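Local structure of probable glucarate dehydratase (Mycobacterium smegmatis str. MC2 155, 3VDG) at residues I61-D66 / E140-D145; L82-A87 / D133-P138; H90-R95 / N101-L106. The protein probably dehydrates glucarate or a related acid sugar, with an enolase-superfamily fold and a metal site in its barrel domain. One frame throughout, in Å; residues are numbered along the deposited sequence.

Contact 1 of 3, residues I61-D66 / E140-D145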
ATOM      1  N   ILE A  61      22.396 -11.383   0.452  1.00 17.02           N
ATOM      2  CA  ILE A  61      22.280 -10.958   1.842  1.00 18.91           C
ATOM      3  C   ILE A  61      21.809 -12.128   2.678  1.00 23.99           C
ATOM      4  O   ILE A  61      20.797 -12.753   2.370  1.00 20.51           O
ATOM      5  CB  ILE A  61      21.288  -9.778   2.046  1.00 20.73           C
ATOM      6  CG1 ILE A  61      21.931  -8.441   1.667  1.00 26.64           C
ATOM      7  CG2 ILE A  61      20.884  -9.650   3.515  1.00 24.49           C
ATOM      8  CD1 ILE A  61      22.168  -8.275   0.189  1.00 29.66           C
ATOM      9  N   GLN A  62      22.567 -12.433   3.728  1.00 19.01           N
ATOM     10  CA  GLN A  62      22.123 -13.395   4.738  1.00 20.39           C
ATOM     11  C   GLN A  62      21.938 -12.568   5.996  1.00 25.82           C
ATOM     12  O   GLN A  62      22.898 -11.994   6.528  1.00 21.82           O
ATOM     13  CB  GLN A  62      23.163 -14.500   4.942  1.00 18.85           C
ATOM     14  CG  GLN A  62      23.082 -15.619   3.909  1.00 20.77           C
ATOM     15  CD  GLN A  62      24.300 -16.534   3.946  1.00 26.65           C
ATOM     16  OE1 GLN A  62      25.425 -16.088   3.728  1.00 25.77           O
ATOM     17  NE2 GLN A  62      24.077 -17.813   4.221  1.00 24.95           N
ATOM     18  N   LEU A  63      20.690 -12.440   6.435  1.00 20.65           N
ATOM     19  CA  LEU A  63      20.382 -11.534   7.533  1.00 18.08           C
ATOM     20  C   LEU A  63      20.192 -12.411   8.769  1.00 18.24           C
ATOM     21  O   LEU A  63      19.266 -13.217   8.819  1.00 22.22           O
ATOM     22  CB  LEU A  63      19.102 -10.741   7.223  1.00 20.19           C
ATOM     23  CG  LEU A  63      18.673  -9.770   8.323  1.00 23.24           C
ATOM     24  CD1 LEU A  63      19.661  -8.620   8.384  1.00 19.67           C
ATOM     25  CD2 LEU A  63      17.260  -9.230   8.110  1.00 18.88           C
ATOM     26  N   ASP A  64      21.081 -12.254   9.748  1.00 23.12           N
ATOM     27  CA  ASP A  64      21.120 -13.114  10.934  1.00 21.44           C
ATOM     28  C   ASP A  64      20.387 -12.493  12.124  1.00 20.43           C
ATOM     29  O   ASP A  64      20.418 -11.274  12.308  1.00 23.47           O
ATOM     30  CB  ASP A  64      22.583 -13.379  11.297  1.00 23.34           C
ATOM     31  CG  ASP A  64      23.328 -14.103  10.173  1.00 29.54           C
ATOM     32  OD1 ASP A  64      22.762 -15.064   9.612  1.00 32.58           O
ATOM     33  OD2 ASP A  64      24.467 -13.711   9.845  1.00 28.82           O
ATOM     34  N   THR A  65      19.739 -13.331  12.932  1.00 22.34           N
ATOM     35  CA  THR A  65      18.929 -12.850  14.065  1.00 25.08           C
ATOM     36  C   THR A  65      19.321 -13.560  15.367  1.00 30.92           C
ATOM     37  O   THR A  65      19.979 -14.600  15.343  1.00 24.44           O
ATOM     38  CB  THR A  65      17.426 -13.122  13.850  1.00 24.22           C
ATOM     39  OG1 THR A  65      17.202 -14.540  13.841  1.00 22.56           O
ATOM     40  CG2 THR A  65      16.927 -12.507  12.536  1.00 19.87           C
ATOM     41  N   ASP A  66      18.864 -13.032  16.500  1.00 25.68           N
ATOM     42  CA  ASP A  66      19.206 -13.640  17.789  1.00 29.59           C
ATOM     43  C   ASP A  66      18.396 -14.908  18.041  1.00 30.85           C
ATOM     44  O   ASP A  66      18.624 -15.606  19.024  1.00 36.00           O
ATOM     45  CB  ASP A  66      19.049 -12.636  18.946  1.00 27.00           C
ATOM     46  CG  ASP A  66      17.604 -12.136  19.108  1.00 38.97           C
ATOM     47  OD1 ASP A  66      16.756 -12.380  18.215  1.00 27.64           O
ATOM     48  OD2 ASP A  66      17.308 -11.506  20.148  1.00 29.50           O
ATOM     49  N   GLU A 140      14.781  -5.790   3.458  1.00 16.64           N
ATOM     50  CA  GLU A 140      13.341  -5.957   3.658  1.00 17.82           C
ATOM     51  C   GLU A 140      12.918  -7.354   3.234  1.00 18.64           C
ATOM     52  O   GLU A 140      12.111  -7.999   3.900  1.00 18.33           O
ATOM     53  CB  GLU A 140      12.565  -4.911   2.851  1.00 20.41           C
ATOM     54  CG  GLU A 140      11.086  -4.836   3.187  1.00 19.06           C
ATOM     55  CD  GLU A 140      10.185  -5.563   2.188  1.00 23.29           C
ATOM     56  OE1 GLU A 140      10.691  -6.312   1.313  1.00 22.93           O
ATOM     57  OE2 GLU A 140       8.946  -5.381   2.280  1.00 21.47           O
ATOM     58  N   VAL A 141      13.452  -7.836   2.119  1.00 17.54           N
ATOM     59  CA  VAL A 141      13.077  -9.188   1.646  1.00 16.65           C
ATOM     60  C   VAL A 141      13.565 -10.227   2.666  1.00 15.71           C
ATOM     61  O   VAL A 141      12.828 -11.134   3.033  1.00 17.01           O
ATOM     62  CB  VAL A 141      13.650  -9.489   0.242  1.00 19.41           C
ATOM     63  CG1 VAL A 141      13.523 -10.974  -0.100  1.00 17.45           C
ATOM     64  CG2 VAL A 141      12.913  -8.658  -0.826  1.00 17.47           C
ATOM     65  N   ALA A 142      14.803 -10.066   3.137  1.00 16.14           N
ATOM     66  CA  ALA A 142      15.342 -10.955   4.161  1.00 20.98           C
ATOM     67  C   ALA A 142      14.529 -10.895   5.469  1.00 17.92           C
ATOM     68  O   ALA A 142      14.345 -11.919   6.158  1.00 17.53           O
ATOM     69  CB  ALA A 142      16.823 -10.637   4.419  1.00 14.21           C
ATOM     70  N   CYS A 143      14.050  -9.706   5.832  1.00 16.72           N
ATOM     71  CA  CYS A 143      13.192  -9.574   7.025  1.00 15.04           C
ATOM     72  C   CYS A 143      11.894 -10.355   6.860  1.00 16.50           C
ATOM     73  O   CYS A 143      11.454 -11.052   7.787  1.00 16.02           O
ATOM     74  CB  CYS A 143      12.852  -8.104   7.333  1.00 14.38           C
ATOM     75  SG  CYS A 143      14.171  -7.192   8.171  1.00 20.25           S
ATOM     76  N   LEU A 144      11.266 -10.234   5.694  1.00 16.51           N
ATOM     77  CA  LEU A 144      10.021 -10.978   5.451  1.00 18.75           C
ATOM     78  C   LEU A 144      10.283 -12.487   5.476  1.00 16.90           C
ATOM     79  O   LEU A 144       9.437 -13.274   5.916  1.00 17.00           O
ATOM     80  CB  LEU A 144       9.405 -10.579   4.108  1.00 16.78           C
ATOM     81  CG  LEU A 144       8.855  -9.141   4.064  1.00 20.34           C
ATOM     82  CD1 LEU A 144       8.323  -8.824   2.667  1.00 23.45           C
ATOM     83  CD2 LEU A 144       7.752  -8.955   5.082  1.00 20.70           C
ATOM     84  N   ASP A 145      11.428 -12.897   4.933  1.00 17.67           N
ATOM     85  CA  ASP A 145      11.817 -14.307   4.962  1.00 15.87           C
ATOM     86  C   ASP A 145      11.876 -14.778   6.438  1.00 18.87           C
ATOM     87  O   ASP A 145      11.307 -15.810   6.785  1.00 20.09           O
ATOM     88  CB  ASP A 145      13.170 -14.480   4.233  1.00 17.25           C
ATOM     89  CG  ASP A 145      13.611 -15.943   4.068  1.00 23.73           C
ATOM     90  OD1 ASP A 145      12.809 -16.890   4.262  1.00 25.42           O
ATOM     91  OD2 ASP A 145      14.804 -16.142   3.718  1.00 21.28           O
TER
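The methyl group of Ala-142 is the bump here, and Leu-63 and Ile-61 make the hollow. Alternate residues of a strand share a face, so these two side chains both turn toward helix 131-151, and the small alanine settles between them. It sits deeper against Leu-63, CB to CB at 3.6 Å, than against Ile-61, whose CG2 stays 4.3 Å from Ala-142 CB. The small alanine is consistent with the close approach of the backbones: the CA atoms of Leu-63 and Ala-142 lie 6.1 Å apart. Leu-63 then supplies a bump of its own. With CG anti to the backbone N (chi1 179°), its CD2 reaches past the alanine to touch Cys-143 SG at 3.7 Å, settling into the notch between Ala-142 and Cys-143 on the helix surface. The fit is wholly apolar and buried. The two segments run at 49° to each other. This is sheet-against-helix packing in the alpha+beta capping domain of enolase-superfamily proteins: strand 55-65 is the central one of three, and Leu-63 also rests on Ile-30 and Ala-33 of strand 30-41, while Asp-145 OD2 of helix 131-151 accepts a hydrogen bond from Leu-72 N of strand 70-75.

Contact 2 of 3, residues L82-A87 / D133-P138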
ATOM      1  N   LEU A  82      27.768  -2.144  -2.770  1.00 20.63           N
ATOM      2  CA  LEU A  82      28.295  -3.000  -1.692  1.00 22.58           C
ATOM      3  C   LEU A  82      28.661  -2.213  -0.429  1.00 27.41           C
ATOM      4  O   LEU A  82      28.418  -2.670   0.705  1.00 25.16           O
ATOM      5  CB  LEU A  82      29.517  -3.794  -2.167  1.00 27.15           C
ATOM      6  CG  LEU A  82      29.263  -4.850  -3.239  1.00 27.64           C
ATOM      7  CD1 LEU A  82      30.572  -5.556  -3.564  1.00 29.55           C
ATOM      8  CD2 LEU A  82      28.218  -5.858  -2.774  1.00 21.42           C
ATOM      9  N   GLU A  83      29.267  -1.051  -0.619  1.00 24.58           N
ATOM     10  CA  GLU A  83      29.582  -0.149   0.496  1.00 25.00           C
ATOM     11  C   GLU A  83      28.315   0.334   1.179  1.00 27.19           C
ATOM     12  O   GLU A  83      28.257   0.419   2.407  1.00 25.34           O
ATOM     13  CB  GLU A  83      30.347   1.083   0.002  1.00 28.07           C
ATOM     14  CG  GLU A  83      31.700   0.762  -0.611  1.00 38.03           C
ATOM     15  CD  GLU A  83      32.369   1.975  -1.236  1.00 67.50           C
ATOM     16  OE1 GLU A  83      31.768   3.073  -1.232  1.00 49.63           O
ATOM     17  OE2 GLU A  83      33.505   1.829  -1.737  1.00 61.22           O
ATOM     18  N   ARG A  84      27.307   0.698   0.392  1.00 21.40           N
ATOM     19  CA  ARG A  84      26.039   1.123   0.992  1.00 19.21           C
ATOM     20  C   ARG A  84      25.378  -0.015   1.760  1.00 20.22           C
ATOM     21  O   ARG A  84      24.806   0.205   2.831  1.00 21.84           O
ATOM     22  CB  ARG A  84      25.075   1.667  -0.072  1.00 20.05           C
ATOM     23  CG  ARG A  84      25.481   3.065  -0.546  1.00 24.96           C
ATOM     24  CD  ARG A  84      24.808   3.409  -1.866  1.00 24.86           C
ATOM     25  NE  ARG A  84      25.203   4.737  -2.340  1.00 33.78           N
ATOM     26  CZ  ARG A  84      24.985   5.190  -3.571  1.00 42.33           C
ATOM     27  NH1 ARG A  84      24.363   4.435  -4.469  1.00 31.90           N
ATOM     28  NH2 ARG A  84      25.379   6.410  -3.903  1.00 37.13           N
ATOM     29  N   LEU A  85      25.437  -1.220   1.206  1.00 21.20           N
ATOM     30  CA  LEU A  85      24.833  -2.365   1.873  1.00 21.81           C
ATOM     31  C   LEU A  85      25.522  -2.588   3.228  1.00 28.05           C
ATOM     32  O   LEU A  85      24.865  -2.920   4.209  1.00 22.55           O
ATOM     33  CB  LEU A  85      24.937  -3.621   1.020  1.00 23.27           C
ATOM     34  CG  LEU A  85      24.114  -3.638  -0.269  1.00 26.01           C
ATOM     35  CD1 LEU A  85      24.462  -4.876  -1.084  1.00 17.70           C
ATOM     36  CD2 LEU A  85      22.627  -3.583   0.053  1.00 24.53           C
ATOM     37  N   GLN A  86      26.822  -2.405   3.275  1.00 23.41           N
ATOM     38  CA  GLN A  86      27.580  -2.577   4.534  0.50 25.62           C
ATOM     39  C   GLN A  86      27.162  -1.512   5.538  1.00 23.75           C
ATOM     40  O   GLN A  86      26.967  -1.811   6.656  1.00 28.42           O
ATOM     41  CB  GLN A  86      29.096  -2.512   4.284  0.50 24.92           C
ATOM     42  CG  GLN A  86      29.644  -3.738   3.579  0.50 34.52           C
ATOM     43  CD  GLN A  86      29.468  -4.998   4.407  0.50 39.52           C
ATOM     44  OE1 GLN A  86      29.627  -4.976   5.628  0.50 57.35           O
ATOM     45  NE2 GLN A  86      29.135  -6.099   3.750  0.50 21.89           N
ATOM     46  N   ALA A  87      27.005  -0.280   5.109  1.00 26.00           N
ATOM     47  CA  ALA A  87      26.567   0.782   6.008  1.00 25.16           C
ATOM     48  C   ALA A  87      25.131   0.523   6.539  1.00 26.85           C
ATOM     49  O   ALA A  87      24.833   0.774   7.706  1.00 26.66           O
ATOM     50  CB  ALA A  87      26.659   2.135   5.316  1.00 28.62           C
ATOM     51  N   ASP A 133      15.721   3.101  -1.431  1.00 18.54           N
ATOM     52  CA  ASP A 133      14.926   1.906  -1.773  1.00 19.99           C
ATOM     53  C   ASP A 133      15.747   0.734  -2.313  1.00 20.63           C
ATOM     54  O   ASP A 133      15.470  -0.409  -1.968  1.00 23.38           O
ATOM     55  CB  ASP A 133      13.728   2.266  -2.658  1.00 25.11           C
ATOM     56  CG  ASP A 133      12.585   2.925  -1.854  1.00 36.84           C
ATOM     57  OD1 ASP A 133      12.383   2.579  -0.661  1.00 30.63           O
ATOM     58  OD2 ASP A 133      11.874   3.792  -2.407  1.00 30.71           O
ATOM     59  N   ARG A 134      16.748   1.006  -3.152  1.00 19.31           N
ATOM     60  CA  ARG A 134      17.622  -0.048  -3.660  1.00 19.50           C
ATOM     61  C   ARG A 134      18.423  -0.704  -2.535  1.00 22.06           C
ATOM     62  O   ARG A 134      18.672  -1.909  -2.571  1.00 19.27           O
ATOM     63  CB  ARG A 134      18.581   0.509  -4.725  1.00 22.10           C
ATOM     64  CG  ARG A 134      17.960   0.597  -6.113  1.00 35.61           C
ATOM     65  CD  ARG A 134      18.945   1.188  -7.112  1.00 33.53           C
ATOM     66  NE  ARG A 134      19.091   2.621  -6.885  1.00 40.46           N
ATOM     67  CZ  ARG A 134      19.874   3.417  -7.606  1.00 69.97           C
ATOM     68  NH1 ARG A 134      20.601   2.928  -8.613  1.00 39.42           N
ATOM     69  NH2 ARG A 134      19.917   4.709  -7.321  1.00 38.83           N
ATOM     70  N   VAL A 135      18.831   0.089  -1.543  1.00 21.42           N
ATOM     71  CA  VAL A 135      19.625  -0.452  -0.424  1.00 20.90           C
ATOM     72  C   VAL A 135      18.749  -1.198   0.581  1.00 19.68           C
ATOM     73  O   VAL A 135      19.113  -2.260   1.044  1.00 21.36           O
ATOM     74  CB  VAL A 135      20.445   0.654   0.263  1.00 21.50           C
ATOM     75  CG1 VAL A 135      21.200   0.085   1.461  1.00 20.12           C
ATOM     76  CG2 VAL A 135      21.412   1.280  -0.753  1.00 18.61           C
ATOM     77  N   PHE A 136      17.565  -0.650   0.858  1.00 18.86           N
ATOM     78  CA  PHE A 136      16.608  -1.235   1.803  1.00 19.93           C
ATOM     79  C   PHE A 136      16.052  -2.548   1.268  1.00 22.15           C
ATOM     80  O   PHE A 136      15.890  -3.520   2.008  1.00 20.16           O
ATOM     81  CB  PHE A 136      15.484  -0.211   2.041  1.00 16.50           C
ATOM     82  CG  PHE A 136      14.281  -0.731   2.800  1.00 19.90           C
ATOM     83  CD1 PHE A 136      14.406  -1.293   4.066  1.00 19.07           C
ATOM     84  CD2 PHE A 136      12.998  -0.576   2.269  1.00 19.13           C
ATOM     85  CE1 PHE A 136      13.286  -1.739   4.764  1.00 22.63           C
ATOM     86  CE2 PHE A 136      11.879  -1.018   2.959  1.00 19.25           C
ATOM     87  CZ  PHE A 136      12.021  -1.598   4.215  1.00 22.35           C
ATOM     88  N   SER A 137      15.767  -2.582  -0.030  1.00 17.99           N
ATOM     89  CA  SER A 137      15.108  -3.743  -0.617  1.00 18.74           C
ATOM     90  C   SER A 137      15.583  -5.134  -0.128  1.00 18.27           C
ATOM     91  O   SER A 137      14.779  -5.910   0.398  1.00 21.08           O
ATOM     92  CB  SER A 137      15.189  -3.664  -2.151  1.00 19.60           C
ATOM     93  OG  SER A 137      14.557  -4.790  -2.712  1.00 24.68           O
ATOM     94  N   PRO A 138      16.877  -5.483  -0.327  1.00 18.31           N
ATOM     95  CA  PRO A 138      17.290  -6.840   0.064  1.00 19.63           C
ATOM     96  C   PRO A 138      17.150  -7.122   1.564  1.00 19.85           C
ATOM     97  O   PRO A 138      16.908  -8.272   1.967  1.00 18.05           O
ATOM     98  CB  PRO A 138      18.781  -6.887  -0.321  1.00 20.44           C
ATOM     99  CG  PRO A 138      19.215  -5.453  -0.330  1.00 18.93           C
ATOM    100  CD  PRO A 138      18.006  -4.699  -0.867  1.00 17.72           C
TER
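Val-135 lays its two methyl groups over the turn of helix 79-92 that carries Arg-84 and Leu-85. CG2 presses on the root of the arginine, 3.7 Å from Arg-84 CB, and stays within 4.2 Å of Arg-84 CD, so the valine branch lies across the extended arginine chain at about a right angle. CG1, the branch anti to the backbone N (chi1 177°), faces the other way along the helix: it approaches the backbone at Arg-84 O, 3.9 Å off, and meets Leu-85 CD2. That leucine methyl is shared. It reaches across to Pro-138 CG at 3.9 Å and lies equally far from Val-135 O, filling the groove between valine and proline three residues apart on one side of helix 131-151. The CA atoms of Leu-85 and Val-135 are 6.0 Å apart, and the two helix segments cross at -60°. Pro-138, whose N can donate no hydrogen bond, marks a kink in its helix and turns its ring to Leu-85. Leu-111 of helix 100-111 touches both Arg-84 and Val-135. Arg-84 thus plays two parts. Its aliphatic stem belongs to the apolar interface, while its guanidinium goes on to a salt bridge from NH2 to Asp-118 OD1, outside both segments. Arg-134 comes near that carboxylate too, but only in a long, weak pairing, and Arg-84 NH1 is 5.3 Å from Arg-134 NH2. Between these two segments the attraction is therefore mainly dispersion between well-fitted apolar groups, and Asp-118 probably offsets the like charges at the border of the contact.

Contact 3 of 3, residues H90-R95 / N101-L106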
ATOM      1  N   HIS A  90      25.114  -2.272   9.189  1.00 27.10           N
ATOM      2  CA  HIS A  90      25.582  -1.781  10.489  0.50 27.05           C
ATOM      3  C   HIS A  90      24.502  -0.998  11.189  1.00 28.08           C
ATOM      4  O   HIS A  90      24.292  -1.131  12.405  1.00 24.71           O
ATOM      5  CB  HIS A  90      26.847  -0.931  10.325  0.50 29.24           C
ATOM      6  CG  HIS A  90      27.366  -0.348  11.622  0.50 32.95           C
ATOM      7  ND1 HIS A  90      28.044  -1.083  12.526  0.50 36.69           N
ATOM      8  CD2 HIS A  90      27.291   0.944  12.140  0.50 41.33           C
ATOM      9  CE1 HIS A  90      28.378  -0.306  13.574  0.50 33.98           C
ATOM     10  NE2 HIS A  90      27.916   0.933  13.338  0.50 36.60           N
ATOM     11  N   ALA A  91      23.774  -0.189  10.427  1.00 22.57           N
ATOM     12  CA  ALA A  91      22.724   0.677  10.984  1.00 20.78           C
ATOM     13  C   ALA A  91      21.525  -0.067  11.576  1.00 25.84           C
ATOM     14  O   ALA A  91      20.793   0.479  12.408  1.00 23.76           O
ATOM     15  CB  ALA A  91      22.226   1.650   9.906  1.00 23.41           C
ATOM     16  N   ILE A  92      21.278  -1.288  11.130  1.00 18.14           N
ATOM     17  CA  ILE A  92      20.024  -1.954  11.535  1.00 23.83           C
ATOM     18  C   ILE A  92      20.225  -3.079  12.536  1.00 27.12           C
ATOM     19  O   ILE A  92      19.264  -3.717  12.936  1.00 19.47           O
ATOM     20  CB  ILE A  92      19.219  -2.472  10.326  1.00 20.57           C
ATOM     21  CG1 ILE A  92      20.006  -3.547   9.594  1.00 20.25           C
ATOM     22  CG2 ILE A  92      18.938  -1.316   9.381  1.00 20.13           C
ATOM     23  CD1 ILE A  92      19.223  -4.161   8.438  1.00 27.82           C
ATOM     24  N   VAL A  93      21.467  -3.320  12.953  1.00 22.11           N
ATOM     25  CA  VAL A  93      21.687  -4.280  14.043  1.00 19.92           C
ATOM     26  C   VAL A  93      20.888  -3.845  15.279  1.00 24.91           C
ATOM     27  O   VAL A  93      20.852  -2.661  15.635  1.00 25.10           O
ATOM     28  CB  VAL A  93      23.194  -4.429  14.376  1.00 25.13           C
ATOM     29  CG1 VAL A  93      23.390  -5.272  15.632  1.00 30.10           C
ATOM     30  CG2 VAL A  93      23.925  -5.054  13.194  1.00 22.12           C
ATOM     31  N   GLY A  94      20.216  -4.803  15.916  1.00 21.91           N
ATOM     32  CA  GLY A  94      19.421  -4.480  17.082  1.00 22.61           C
ATOM     33  C   GLY A  94      18.000  -4.047  16.752  1.00 24.84           C
ATOM     34  O   GLY A  94      17.362  -3.400  17.565  1.00 25.17           O
ATOM     35  N   ARG A  95      17.487  -4.401  15.571  1.00 23.55           N
ATOM     36  CA  ARG A  95      16.105  -4.026  15.219  1.00 22.60           C
ATOM     37  C   ARG A  95      15.280  -5.269  14.925  1.00 22.98           C
ATOM     38  O   ARG A  95      15.772  -6.206  14.311  1.00 19.95           O
ATOM     39  CB  ARG A  95      16.075  -3.095  14.003  1.00 22.23           C
ATOM     40  CG  ARG A  95      16.874  -1.819  14.205  1.00 23.34           C
ATOM     41  CD  ARG A  95      16.241  -0.944  15.291  1.00 21.16           C
ATOM     42  NE  ARG A  95      17.155   0.115  15.697  1.00 24.90           N
ATOM     43  CZ  ARG A  95      16.820   1.112  16.507  1.00 28.57           C
ATOM     44  NH1 ARG A  95      15.597   1.177  16.996  1.00 26.07           N
ATOM     45  NH2 ARG A  95      17.705   2.043  16.815  1.00 26.30           N
ATOM     46  N   ASN A 101       9.353  -0.642   8.771  1.00 18.26           N
ATOM     47  CA  ASN A 101       9.218   0.821   8.617  1.00 16.76           C
ATOM     48  C   ASN A 101      10.405   1.530   9.269  1.00 15.95           C
ATOM     49  O   ASN A 101      11.033   2.412   8.675  1.00 20.76           O
ATOM     50  CB  ASN A 101       7.932   1.348   9.259  1.00 15.80           C
ATOM     51  CG  ASN A 101       6.678   0.960   8.482  1.00 22.63           C
ATOM     52  OD1 ASN A 101       6.728   0.764   7.270  1.00 21.85           O
ATOM     53  ND2 ASN A 101       5.554   0.826   9.189  1.00 21.36           N
ATOM     54  N   VAL A 102      10.701   1.142  10.509  1.00 15.63           N
ATOM     55  CA  VAL A 102      11.814   1.726  11.242  1.00 19.28           C
ATOM     56  C   VAL A 102      13.133   1.428  10.518  1.00 20.17           C
ATOM     57  O   VAL A 102      14.013   2.282  10.441  1.00 21.66           O
ATOM     58  CB  VAL A 102      11.872   1.156  12.692  1.00 20.47           C
ATOM     59  CG1 VAL A 102      13.243   1.358  13.301  1.00 26.41           C
ATOM     60  CG2 VAL A 102      10.789   1.791  13.569  1.00 21.22           C
ATOM     61  N   ILE A 103      13.268   0.210   9.996  1.00 18.52           N
ATOM     62  CA  ILE A 103      14.502  -0.206   9.348  1.00 18.75           C
ATOM     63  C   ILE A 103      14.770   0.660   8.115  1.00 22.22           C
ATOM     64  O   ILE A 103      15.904   1.085   7.877  1.00 21.97           O
ATOM     65  CB  ILE A 103      14.505  -1.723   9.038  1.00 21.19           C
ATOM     66  CG1 ILE A 103      14.761  -2.525  10.332  1.00 16.53           C
ATOM     67  CG2 ILE A 103      15.570  -2.100   8.012  1.00 19.34           C
ATOM     68  CD1 ILE A 103      14.394  -3.986  10.182  1.00 19.17           C
ATOM     69  N   ARG A 104      13.728   0.972   7.344  1.00 17.10           N
ATOM     70  CA  ARG A 104      13.962   1.832   6.184  1.00 20.10           C
ATOM     71  C   ARG A 104      14.453   3.202   6.629  1.00 17.11           C
ATOM     72  O   ARG A 104      15.368   3.785   6.010  1.00 22.28           O
ATOM     73  CB  ARG A 104      12.715   1.994   5.299  1.00 19.83           C
ATOM     74  CG  ARG A 104      13.009   2.754   4.000  1.00 20.52           C
ATOM     75  CD  ARG A 104      11.736   3.049   3.209  1.00 22.03           C
ATOM     76  NE  ARG A 104      12.056   3.656   1.910  1.00 26.01           N
ATOM     77  CZ  ARG A 104      12.352   4.943   1.734  1.00 31.42           C
ATOM     78  NH1 ARG A 104      12.357   5.770   2.774  1.00 24.41           N
ATOM     79  NH2 ARG A 104      12.650   5.402   0.515  1.00 29.16           N
ATOM     80  N   ALA A 105      13.840   3.739   7.682  1.00 20.05           N
ATOM     81  CA  ALA A 105      14.207   5.080   8.127  1.00 22.15           C
ATOM     82  C   ALA A 105      15.661   5.106   8.636  1.00 24.41           C
ATOM     83  O   ALA A 105      16.390   6.067   8.391  1.00 25.39           O
ATOM     84  CB  ALA A 105      13.239   5.583   9.199  1.00 23.39           C
ATOM     85  N   LEU A 106      16.077   4.063   9.358  1.00 17.05           N
ATOM     86  CA  LEU A 106      17.476   3.966   9.813  1.00 19.52           C
ATOM     87  C   LEU A 106      18.447   3.923   8.640  1.00 23.12           C
ATOM     88  O   LEU A 106      19.551   4.484   8.693  1.00 22.35           O
ATOM     89  CB  LEU A 106      17.679   2.727  10.687  1.00 19.30           C
ATOM     90  CG  LEU A 106      16.973   2.743  12.051  1.00 25.67           C
ATOM     91  CD1 LEU A 106      17.065   1.386  12.745  1.00 24.90           C
ATOM     92  CD2 LEU A 106      17.593   3.813  12.926  1.00 22.76           C
TER
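Two side-chain torsions set up the meeting of Ile-92 and Arg-95 with helix 100-111. In Ile-92, chi1 of 64° puts CG1 between the backbone N and the carbonyl carbon and sends CG2 out toward the other helix, where it meets Ile-103 CG2 at 3.7 Å; the two isoleucines cross at about a right angle. Arg-95 is bent early, at chi2 (-66°), which folds its chain back over Leu-106 before it straightens toward the guanidinium. Leu-106 CD1 is the methyl it folds over. Arg-95 CG and CD are each 3.5 Å from that carbon, and NE comes to 3.2 Å, a tight approach, with CD1 lying over one face of the guanidinium. The same leucine methyl is 3.9 Å from Ala-91 O, so it is held between the middle of the arginine chain, CG to NE, and the carbonyl oxygen of Ala-91. Nearer the backbone, Arg-95 CB rests on Ile-103 CG1 at 3.9 Å. A looser contact joins Arg-95 CD to Val-102 CG1 at 4.3 Å.

What brings Arg-95 back to the helix is a type II turn from Ile-92 to Arg-95, closed by a weak bond from Arg-95 N to Ile-92 O. Gly-94 takes its third position with a positive phi (87°), a backbone shape that suits glycine. The result is a tight connection between two successive helices of the capping domain. At the start of helix 100-111, Asn-101 ND2 hydrogen-bonds Gly-161 O of the second subunit, and Val-102 packs on Ala-162 of that subunit. The isoleucine side of the pair faces helix 131-151, where Ile-92 lies on Phe-139, and both isoleucines also touch Ile-30 of strand 30-41.

Following the chain from the N terminus, strand 55-65 supplies the first half of contact 1, and helix 79-92 then gives one side to contact 2 and, further on, one to contact 3. Contact 3 closes first, a short loop back from helix 100-111. Helix 131-151 next closes contact 2 around it, and a turn or two later contact 1, so the three are nested without crossing. They also touch. Ile-61 CD1 of contact 1 packs on Pro-138 CB of contact 2, Cys-143 SG meets Ile-103 CD1 of contact 3, and Asp-133 is salt-bridged to Arg-104. Together they bind the antiparallel sheet and three helices into one capping-domain core around helix 131-151.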